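Local coordinates for trichothecene 15-O-acetyltransferase TRI3 (Fusarium sporotrichioides, PDB 3FOT), which transfers an acetyl group to the 15-hydroxyl of trichothecene intermediates such as 15-deacetylcalonectrin in the fungal biosynthesis of T-2 toxin, at residues G193-V198 / N442-P447; T253-A258 / A360-I365; E463-V468 / D481-A486. All coordinates share one frame; numbering follows the deposited sequence.

Interaction 1: residues G193-V198 / N442-P447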
loop_
_atom_site.group_PDB
_atom_site.type_symbol
_atom_site.label_atom_id
_atom_site.label_comp_id
_atom_site.label_asym_id
_atom_site.label_seq_id
_atom_site.Cartn_x
_atom_site.Cartn_y
_atom_site.Cartn_z
ATOM N N GLY A 193 3.196 -3.403 -5.679
ATOM C CA GLY A 193 3.491 -4.790 -5.949
ATOM C C GLY A 193 2.327 -5.675 -5.517
ATOM O O GLY A 193 1.979 -6.656 -6.198
ATOM N N CYS A 194 1.718 -5.332 -4.383
ATOM C CA CYS A 194 0.637 -6.147 -3.836
ATOM C C CYS A 194 -0.594 -6.014 -4.740
ATOM O O CYS A 194 -1.228 -7.013 -5.088
ATOM C CB CYS A 194 0.304 -5.729 -2.394
ATOM S SG CYS A 194 -0.629 -7.003 -1.537
ATOM N N ARG A 195 -0.934 -4.801 -5.155
ATOM C CA ARG A 195 -2.059 -4.656 -6.102
ATOM C C ARG A 195 -1.794 -5.318 -7.454
ATOM O O ARG A 195 -2.711 -5.907 -8.040
ATOM C CB ARG A 195 -2.427 -3.190 -6.290
ATOM C CG ARG A 195 -3.071 -2.655 -5.024
ATOM C CD ARG A 195 -3.370 -1.187 -5.148
ATOM N NE ARG A 195 -2.167 -0.381 -5.016
ATOM C CZ ARG A 195 -2.081 0.885 -5.398
ATOM N NH1 ARG A 195 -3.129 1.476 -5.974
ATOM N NH2 ARG A 195 -0.931 1.545 -5.255
ATOM N N LYS A 196 -0.563 -5.219 -7.958
ATOM C CA LYS A 196 -0.209 -5.909 -9.207
ATOM C C LYS A 196 -0.471 -7.415 -9.030
ATOM O O LYS A 196 -0.993 -8.081 -9.906
ATOM C CB LYS A 196 1.262 -5.687 -9.577
ATOM C CG LYS A 196 1.522 -4.280 -10.180
ATOM C CD LYS A 196 3.020 -3.950 -10.328
ATOM C CE LYS A 196 3.726 -4.827 -11.372
ATOM N NZ LYS A 196 3.267 -4.602 -12.790
ATOM N N PHE A 197 -0.114 -7.938 -7.871
ATOM C CA PHE A 197 -0.286 -9.366 -7.630
ATOM C C PHE A 197 -1.776 -9.763 -7.548
ATOM O O PHE A 197 -2.169 -10.811 -8.068
ATOM C CB PHE A 197 0.475 -9.787 -6.363
ATOM C CG PHE A 197 0.537 -11.274 -6.190
ATOM C CD1 PHE A 197 1.521 -12.027 -6.838
ATOM C CD2 PHE A 197 -0.400 -11.921 -5.384
ATOM C CE1 PHE A 197 1.568 -13.430 -6.691
ATOM C CE2 PHE A 197 -0.348 -13.290 -5.196
ATOM C CZ PHE A 197 0.640 -14.056 -5.847
ATOM N N VAL A 198 -2.603 -8.920 -6.939
ATOM C CA VAL A 198 -4.073 -9.130 -6.950
ATOM C C VAL A 198 -4.548 -9.190 -8.427
ATOM O O VAL A 198 -5.304 -10.086 -8.817
ATOM C CB VAL A 198 -4.793 -8.017 -6.180
ATOM C CG1 VAL A 198 -6.308 -8.078 -6.390
ATOM C CG2 VAL A 198 -4.458 -8.134 -4.670
ATOM N N ASN A 442 -6.261 2.518 -9.654
ATOM C CA ASN A 442 -6.196 1.079 -9.470
ATOM C C ASN A 442 -6.280 0.302 -10.785
ATOM O O ASN A 442 -5.903 -0.860 -10.827
ATOM C CB ASN A 442 -7.260 0.608 -8.470
ATOM C CG ASN A 442 -6.853 0.819 -7.035
ATOM O OD1 ASN A 442 -7.612 1.377 -6.208
ATOM N ND2 ASN A 442 -5.681 0.347 -6.704
ATOM N N GLU A 443 -6.748 0.954 -11.861
ATOM C CA GLU A 443 -6.799 0.305 -13.182
ATOM C C GLU A 443 -5.415 -0.037 -13.737
ATOM O O GLU A 443 -5.286 -0.889 -14.636
ATOM C CB GLU A 443 -7.569 1.190 -14.178
ATOM C CG GLU A 443 -9.097 1.008 -14.080
ATOM C CD GLU A 443 -9.776 1.930 -13.056
ATOM O OE1 GLU A 443 -9.080 2.627 -12.264
ATOM O OE2 GLU A 443 -11.025 1.977 -13.077
ATOM N N ARG A 444 -4.388 0.652 -13.229
ATOM C CA ARG A 444 -3.021 0.337 -13.585
ATOM C C ARG A 444 -2.690 -1.105 -13.258
ATOM O O ARG A 444 -1.856 -1.702 -13.912
ATOM C CB ARG A 444 -2.033 1.270 -12.859
ATOM C CG ARG A 444 -2.171 2.738 -13.210
ATOM C CD ARG A 444 -1.019 3.533 -12.578
ATOM N NE ARG A 444 -1.238 3.671 -11.139
ATOM C CZ ARG A 444 -0.296 3.935 -10.233
ATOM N NH1 ARG A 444 0.983 4.058 -10.583
ATOM N NH2 ARG A 444 -0.646 4.026 -8.958
ATOM N N PHE A 445 -3.345 -1.663 -12.238
ATOM C CA PHE A 445 -2.919 -2.934 -11.664
ATOM C C PHE A 445 -3.951 -4.052 -11.644
ATOM O O PHE A 445 -3.573 -5.219 -11.663
ATOM C CB PHE A 445 -2.473 -2.693 -10.224
ATOM C CG PHE A 445 -1.548 -1.525 -10.074
ATOM C CD1 PHE A 445 -0.385 -1.456 -10.822
ATOM C CD2 PHE A 445 -1.859 -0.493 -9.197
ATOM C CE1 PHE A 445 0.483 -0.373 -10.696
ATOM C CE2 PHE A 445 -0.993 0.609 -9.062
ATOM C CZ PHE A 445 0.179 0.651 -9.818
ATOM N N ILE A 446 -5.232 -3.698 -11.559
ATOM C CA ILE A 446 -6.302 -4.693 -11.298
ATOM C C ILE A 446 -7.351 -4.543 -12.394
ATOM O O ILE A 446 -7.756 -3.429 -12.701
ATOM C CB ILE A 446 -6.921 -4.474 -9.898
ATOM C CG1 ILE A 446 -5.842 -4.713 -8.830
ATOM C CG2 ILE A 446 -8.149 -5.366 -9.659
ATOM C CD1 ILE A 446 -6.231 -4.230 -7.437
ATOM N N PRO A 447 -7.812 -5.669 -12.970
ATOM C CA PRO A 447 -8.812 -5.541 -14.026
ATOM C C PRO A 447 -10.227 -5.239 -13.531
ATOM O O PRO A 447 -10.586 -5.557 -12.397
ATOM C CB PRO A 447 -8.787 -6.913 -14.704
ATOM C CG PRO A 447 -8.366 -7.867 -13.620
ATOM C CD PRO A 447 -7.452 -7.076 -12.693
HETATM O O HOH W 1 -1.345 -6.822 -12.437
#
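Phe445 lies against the helix 193-198 where Arg195 and Lys196 leave it, and its ring is gripped from both residues. The tight part is on the Arg195 side. CE2 of Phe445 sits 3.7 Å above the plane of the Arg195 guanidinium, offset toward its rim, with the two planes turned 69° apart; this is an oblique lodging rather than a flat stack. Closer to the backbone, CG1 of Ile446 presses on the carbonyl O of Arg195 at 3.4 Å, while its CD1 reaches CG1 of Val198 at 4.0 Å. The guanidinium itself is buried and held by backbone oxygens, NE giving a hydrogen bond to O of Gly191 and NH1 to O of Asp439, and it also makes a cation-pi contact with Phe467.

The other side is looser and wetter. CG of Lys196 touches CD1 of Phe445 at 3.5 Å, but beyond it the chain bends at chi3 (67°) and chi4, and NZ goes to O of Ser351. One water spans the backbones, bonded to O of Lys196 at 2.8 Å and to O of Phe445 at 2.9 Å. Exposed Arg444 folds over the ring, its CB above the ring centre; its NH2 stays 4.5 Å from NH2 of Arg195, a nearness of like charges. The helix 191-205 starts directly after Asp190, the last residue of a His-X-X-X-Asp sequence, so the contact packs the loop 442-447 on the helix that follows this signature of BAHD acyltransferases.

Interaction 2: residues T253-A258 / A360-I365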
loop_
_atom_site.group_PDB
_atom_site.type_symbol
_atom_site.label_atom_id
_atom_site.label_comp_id
_atom_site.label_asym_id
_atom_site.label_seq_id
_atom_site.Cartn_x
_atom_site.Cartn_y
_atom_site.Cartn_z
ATOM N N THR A 253 21.109 13.773 4.481
ATOM C CA THR A 253 21.077 14.479 5.762
ATOM C C THR A 253 19.904 15.476 5.832
ATOM O O THR A 253 19.298 15.669 6.898
ATOM C CB THR A 253 22.425 15.201 6.002
ATOM O OG1 THR A 253 23.441 14.218 6.198
ATOM C CG2 THR A 253 22.363 16.100 7.222
ATOM N N GLU A 254 19.582 16.105 4.703
ATOM C CA GLU A 254 18.438 16.995 4.652
ATOM C C GLU A 254 17.164 16.214 4.958
ATOM O O GLU A 254 16.308 16.678 5.721
ATOM C CB GLU A 254 18.305 17.646 3.279
ATOM C CG GLU A 254 17.226 18.715 3.261
ATOM C CD GLU A 254 16.960 19.273 1.879
ATOM O OE1 GLU A 254 17.804 19.090 0.986
ATOM O OE2 GLU A 254 15.899 19.909 1.698
ATOM N N TYR A 255 17.047 15.022 4.376
ATOM C CA TYR A 255 15.896 14.176 4.683
ATOM C C TYR A 255 15.869 13.707 6.147
ATOM O O TYR A 255 14.840 13.839 6.823
ATOM C CB TYR A 255 15.737 13.001 3.703
ATOM C CG TYR A 255 14.553 12.138 4.104
ATOM C CD1 TYR A 255 13.269 12.357 3.565
ATOM C CD2 TYR A 255 14.687 11.150 5.076
ATOM C CE1 TYR A 255 12.162 11.562 3.978
ATOM C CE2 TYR A 255 13.597 10.381 5.492
ATOM C CZ TYR A 255 12.345 10.597 4.945
ATOM O OH TYR A 255 11.302 9.790 5.399
ATOM N N THR A 256 16.971 13.152 6.658
ATOM C CA THR A 256 16.955 12.641 8.040
ATOM C C THR A 256 16.728 13.758 9.068
ATOM O O THR A 256 16.058 13.545 10.082
ATOM C CB THR A 256 18.208 11.812 8.391
ATOM O OG1 THR A 256 19.374 12.650 8.321
ATOM C CG2 THR A 256 18.358 10.646 7.403
ATOM N N SER A 257 17.255 14.954 8.790
ATOM C CA SER A 257 16.981 16.113 9.630
ATOM C C SER A 257 15.497 16.477 9.638
ATOM O O SER A 257 14.924 16.706 10.711
ATOM C CB SER A 257 17.838 17.307 9.214
ATOM O OG SER A 257 19.188 17.056 9.574
ATOM N N ALA A 258 14.875 16.499 8.454
ATOM C CA ALA A 258 13.422 16.720 8.331
ATOM C C ALA A 258 12.597 15.636 9.031
ATOM O O ALA A 258 11.569 15.927 9.671
ATOM C CB ALA A 258 13.009 16.815 6.889
ATOM N N ALA A 360 11.719 8.590 -0.925
ATOM C CA ALA A 360 11.306 9.613 0.026
ATOM C C ALA A 360 11.398 10.989 -0.635
ATOM O O ALA A 360 12.198 11.192 -1.551
ATOM C CB ALA A 360 12.212 9.561 1.241
ATOM N N ALA A 361 10.534 11.910 -0.200
ATOM C CA ALA A 361 10.611 13.329 -0.573
ATOM C C ALA A 361 10.125 14.127 0.625
ATOM O O ALA A 361 9.543 13.562 1.549
ATOM C CB ALA A 361 9.732 13.642 -1.811
ATOM N N VAL A 362 10.365 15.434 0.634
ATOM C CA VAL A 362 9.884 16.245 1.738
ATOM C C VAL A 362 9.005 17.339 1.150
ATOM O O VAL A 362 9.465 18.170 0.358
ATOM C CB VAL A 362 11.029 16.861 2.601
ATOM C CG1 VAL A 362 10.453 17.677 3.736
ATOM C CG2 VAL A 362 11.938 15.771 3.165
ATOM N N VAL A 363 7.726 17.286 1.495
ATOM C CA VAL A 363 6.787 18.361 1.162
ATOM C C VAL A 363 6.985 19.523 2.147
ATOM O O VAL A 363 7.036 19.313 3.355
ATOM C CB VAL A 363 5.338 17.835 1.233
ATOM C CG1 VAL A 363 4.301 18.968 1.060
ATOM C CG2 VAL A 363 5.145 16.776 0.184
ATOM N N ARG A 364 7.063 20.743 1.616
ATOM C CA ARG A 364 7.226 21.940 2.420
ATOM C C ARG A 364 6.267 23.014 1.971
ATOM O O ARG A 364 6.195 23.327 0.779
ATOM C CB ARG A 364 8.655 22.475 2.302
ATOM C CG ARG A 364 9.713 21.591 2.884
ATOM C CD ARG A 364 11.098 22.213 2.657
ATOM N NE ARG A 364 11.071 23.673 2.824
ATOM C CZ ARG A 364 11.352 24.323 3.950
ATOM N NH1 ARG A 364 11.702 23.664 5.051
ATOM N NH2 ARG A 364 11.282 25.648 3.974
ATOM N N ILE A 365 5.515 23.564 2.920
ATOM C CA ILE A 365 4.638 24.696 2.617
ATOM C C ILE A 365 4.912 25.768 3.679
ATOM O O ILE A 365 4.700 25.531 4.862
ATOM C CB ILE A 365 3.129 24.318 2.608
ATOM C CG1 ILE A 365 2.838 23.167 1.615
ATOM C CG2 ILE A 365 2.263 25.578 2.327
ATOM C CD1 ILE A 365 1.544 22.422 1.877
#
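Tyr255 and Ala258 carry the helix side of this contact, meeting Ala360 and Val362 of a strand that runs at 61° to the helix, the two axes approaching to 9.1 Å. At the start of the segment, the carbonyl O of Thr253 is gripped by Ser257 twice: N and OG reach it from opposite faces of the carbonyl plane, OG at 3.0 Å, and OG1 of Thr256 adds a weak bond. This knot lies on the side of the helix turned from the strand. Glu254 follows, exposed, its OE2 6.2 Å from NE of Arg364, opposite charges that do not touch.

Next comes Tyr255. With CG anti to the backbone N (chi1 178°), its ring reaches the beginning of the strand. CE1 bears on CB of Ala360 at 3.4 Å, an oblique approach, and CD1 meets CG2 of Val362 at 3.7 Å; O of Ala361 lies at the ring edge, near its plane, 4.1 Å from CE1. The phenol OH ends in a hydrogen bond to OE1 of Glu417. One turn on from Glu254, Ala258 points its CB at the fork of Val362, 4.0 Å from CG2, completing a contact made mainly by apolar carbons, with no hydrogen bond between the two segments.

The CB of Ala360 also lies about 4 Å from the side chain of His414, which binds 15-deacetylcalonectrin. The helix 246-264 rests against the strand 358-365, itself paired with the strand 333-340, while the helices 406-423 and 379-401 flank the contact through Val413 and Trp400.

Interaction 3: residues E463-V468 / D481-A486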
loop_
_atom_site.group_PDB
_atom_site.type_symbol
_atom_site.label_atom_id
_atom_site.label_comp_id
_atom_site.label_asym_id
_atom_site.label_seq_id
_atom_site.Cartn_x
_atom_site.Cartn_y
_atom_site.Cartn_z
ATOM N N GLU A 463 -16.161 -4.460 -8.313
ATOM C CA GLU A 463 -16.976 -3.237 -8.102
ATOM C C GLU A 463 -16.250 -2.176 -7.309
ATOM O O GLU A 463 -16.311 -0.988 -7.650
ATOM C CB GLU A 463 -18.301 -3.560 -7.423
ATOM C CG GLU A 463 -19.137 -4.495 -8.268
ATOM C CD GLU A 463 -20.612 -4.331 -8.042
ATOM O OE1 GLU A 463 -21.031 -4.150 -6.879
ATOM O OE2 GLU A 463 -21.348 -4.390 -9.046
ATOM N N SER A 464 -15.565 -2.610 -6.249
ATOM C CA SER A 464 -14.915 -1.645 -5.357
ATOM C C SER A 464 -13.617 -2.224 -4.831
ATOM O O SER A 464 -13.473 -3.447 -4.658
ATOM C CB SER A 464 -15.843 -1.251 -4.196
ATOM O OG SER A 464 -16.052 -2.348 -3.342
ATOM N N ILE A 465 -12.665 -1.328 -4.600
ATOM C CA ILE A 465 -11.359 -1.697 -4.092
ATOM C C ILE A 465 -11.032 -0.742 -2.962
ATOM O O ILE A 465 -11.071 0.477 -3.139
ATOM C CB ILE A 465 -10.249 -1.648 -5.181
ATOM C CG1 ILE A 465 -10.601 -2.551 -6.379
ATOM C CG2 ILE A 465 -8.865 -1.991 -4.573
ATOM C CD1 ILE A 465 -9.606 -2.463 -7.555
ATOM N N ASP A 466 -10.763 -1.296 -1.785
ATOM C CA ASP A 466 -10.276 -0.476 -0.667
ATOM C C ASP A 466 -8.940 -1.002 -0.172
ATOM O O ASP A 466 -8.813 -2.165 0.139
ATOM C CB ASP A 466 -11.306 -0.442 0.456
ATOM C CG ASP A 466 -12.560 0.267 0.039
ATOM O OD1 ASP A 466 -12.464 1.501 -0.195
ATOM O OD2 ASP A 466 -13.614 -0.405 -0.076
ATOM N N PHE A 467 -7.956 -0.123 -0.083
ATOM C CA PHE A 467 -6.602 -0.512 0.252
ATOM C C PHE A 467 -6.297 0.066 1.630
ATOM O O PHE A 467 -6.344 1.285 1.835
ATOM C CB PHE A 467 -5.636 0.015 -0.805
ATOM C CG PHE A 467 -4.204 -0.285 -0.526
ATOM C CD1 PHE A 467 -3.624 -1.460 -0.973
ATOM C CD2 PHE A 467 -3.421 0.609 0.191
ATOM C CE1 PHE A 467 -2.300 -1.739 -0.711
ATOM C CE2 PHE A 467 -2.088 0.319 0.448
ATOM C CZ PHE A 467 -1.538 -0.843 0.000
ATOM N N VAL A 468 -6.050 -0.824 2.583
ATOM C CA VAL A 468 -5.743 -0.410 3.949
ATOM C C VAL A 468 -4.357 -0.910 4.389
ATOM O O VAL A 468 -3.924 -2.006 4.019
ATOM C CB VAL A 468 -6.875 -0.804 4.961
ATOM C CG1 VAL A 468 -8.252 -0.297 4.479
ATOM C CG2 VAL A 468 -6.927 -2.283 5.166
ATOM N N ASP A 481 -6.982 6.791 -3.572
ATOM C CA ASP A 481 -6.841 6.106 -4.856
ATOM C C ASP A 481 -8.067 6.295 -5.723
ATOM O O ASP A 481 -8.939 7.106 -5.393
ATOM C CB ASP A 481 -6.383 4.657 -4.732
ATOM C CG ASP A 481 -7.284 3.827 -3.897
ATOM O OD1 ASP A 481 -8.429 4.264 -3.634
ATOM O OD2 ASP A 481 -6.821 2.705 -3.538
ATOM N N SER A 482 -8.128 5.555 -6.814
ATOM C CA SER A 482 -9.191 5.723 -7.773
ATOM C C SER A 482 -9.572 4.384 -8.356
ATOM O O SER A 482 -8.707 3.545 -8.596
ATOM C CB SER A 482 -8.729 6.628 -8.915
ATOM O OG SER A 482 -9.813 6.840 -9.807
ATOM N N TRP A 483 -10.868 4.205 -8.595
ATOM C CA TRP A 483 -11.344 3.022 -9.326
ATOM C C TRP A 483 -12.596 3.387 -10.083
ATOM O O TRP A 483 -13.473 4.029 -9.513
ATOM C CB TRP A 483 -11.641 1.942 -8.326
ATOM C CG TRP A 483 -12.107 0.630 -8.856
ATOM C CD1 TRP A 483 -13.305 0.037 -8.608
ATOM C CD2 TRP A 483 -11.365 -0.271 -9.674
ATOM N NE1 TRP A 483 -13.364 -1.196 -9.246
ATOM C CE2 TRP A 483 -12.187 -1.401 -9.908
ATOM C CE3 TRP A 483 -10.087 -0.230 -10.253
ATOM C CZ2 TRP A 483 -11.769 -2.492 -10.674
ATOM C CZ3 TRP A 483 -9.671 -1.327 -11.028
ATOM C CH2 TRP A 483 -10.515 -2.445 -11.219
ATOM N N ARG A 484 -12.669 3.008 -11.368
ATOM C CA ARG A 484 -13.879 3.297 -12.190
ATOM C C ARG A 484 -14.220 4.797 -12.124
ATOM O O ARG A 484 -15.411 5.194 -12.016
ATOM C CB ARG A 484 -15.070 2.457 -11.751
ATOM C CG ARG A 484 -14.837 0.962 -11.998
ATOM C CD ARG A 484 -15.983 0.175 -11.442
ATOM N NE ARG A 484 -15.818 -1.254 -11.695
ATOM C CZ ARG A 484 -16.179 -1.874 -12.829
ATOM N NH1 ARG A 484 -15.987 -3.183 -12.943
ATOM N NH2 ARG A 484 -16.757 -1.202 -13.834
ATOM N N ASP A 485 -13.156 5.594 -12.216
ATOM C CA ASP A 485 -13.196 7.079 -12.234
ATOM C C ASP A 485 -13.701 7.725 -10.948
ATOM O O ASP A 485 -14.011 8.923 -10.943
ATOM C CB ASP A 485 -14.034 7.611 -13.398
ATOM C CG ASP A 485 -13.335 7.490 -14.726
ATOM O OD1 ASP A 485 -12.100 7.700 -14.795
ATOM O OD2 ASP A 485 -14.050 7.220 -15.701
ATOM N N ALA A 486 -13.797 6.953 -9.872
ATOM C CA ALA A 486 -14.200 7.500 -8.585
ATOM C C ALA A 486 -13.019 7.476 -7.631
ATOM O O ALA A 486 -12.392 6.429 -7.459
ATOM C CB ALA A 486 -15.366 6.704 -8.007
HETATM O O HOH W 2 -10.305 2.492 -5.131
#
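NE1 of Trp483 and NE of Arg484 both grip O of Val462, the residue before Glu463, and this pair of hydrogen bonds ties the middle of strand 457-469 to the start of the turn. The indole, its CG anti to the backbone N (chi1 -178°) and so started toward Ile465, is sandwiched between two side chains. CD1 of Ile465 stands over the centre of the Trp483 six-membered ring, 3.4 Å from the centroid and 7° off the normal, a CH-pi contact, while CG of Arg484 lies on the opposite face. O of Glu463 meets the indole edge in plane, 3.3 Å from Trp483 CD1. Farther along, a water joins the strands through O of Ile465 (2.9 Å) and OD1 of Asp481 (3.0 Å).

The strands run antiparallel (165°), but their axes stay 7.7 Å apart, and side chains and water bridge the gap. Strand 457-469 pairs instead with strand 53-61, where Glu463 and Ser464 both face Ser58 in a classic beta bulge. Trp483 to Ala486 form a type I' turn, closed by Trp483 N to Ala486 O at 2.9 Å and the reverse bond: a two-residue beta-hairpin whose tip is braced on the neighbouring sheet.

Overall arrangement
Interactions 1 and 3 lie side by side, their centres about 11 Å apart; the loop 442-447 of interaction 1 touches the segment 481-486 of interaction 3 through a hydrogen bond of Glu443 OE2 with Arg484 N, a backbone hydrogen bond of Asn442 N with Ser482 O, and packing of Ile446 on Trp483. Together they join helix 191-205, the six-stranded sheet containing strands 53-61 and 457-469, and the four-stranded sheet that includes 435-441, 477-483 and 486-494. Interaction 2 is remote, its centre about 29 and 30 Å from theirs, near the substrate-binding His414. In sequence, both its segments fall between those of interaction 1; interaction 3 follows. By pairing with strand 53-61, strand 457-469 joins the C-terminal part to the N-terminal sheet.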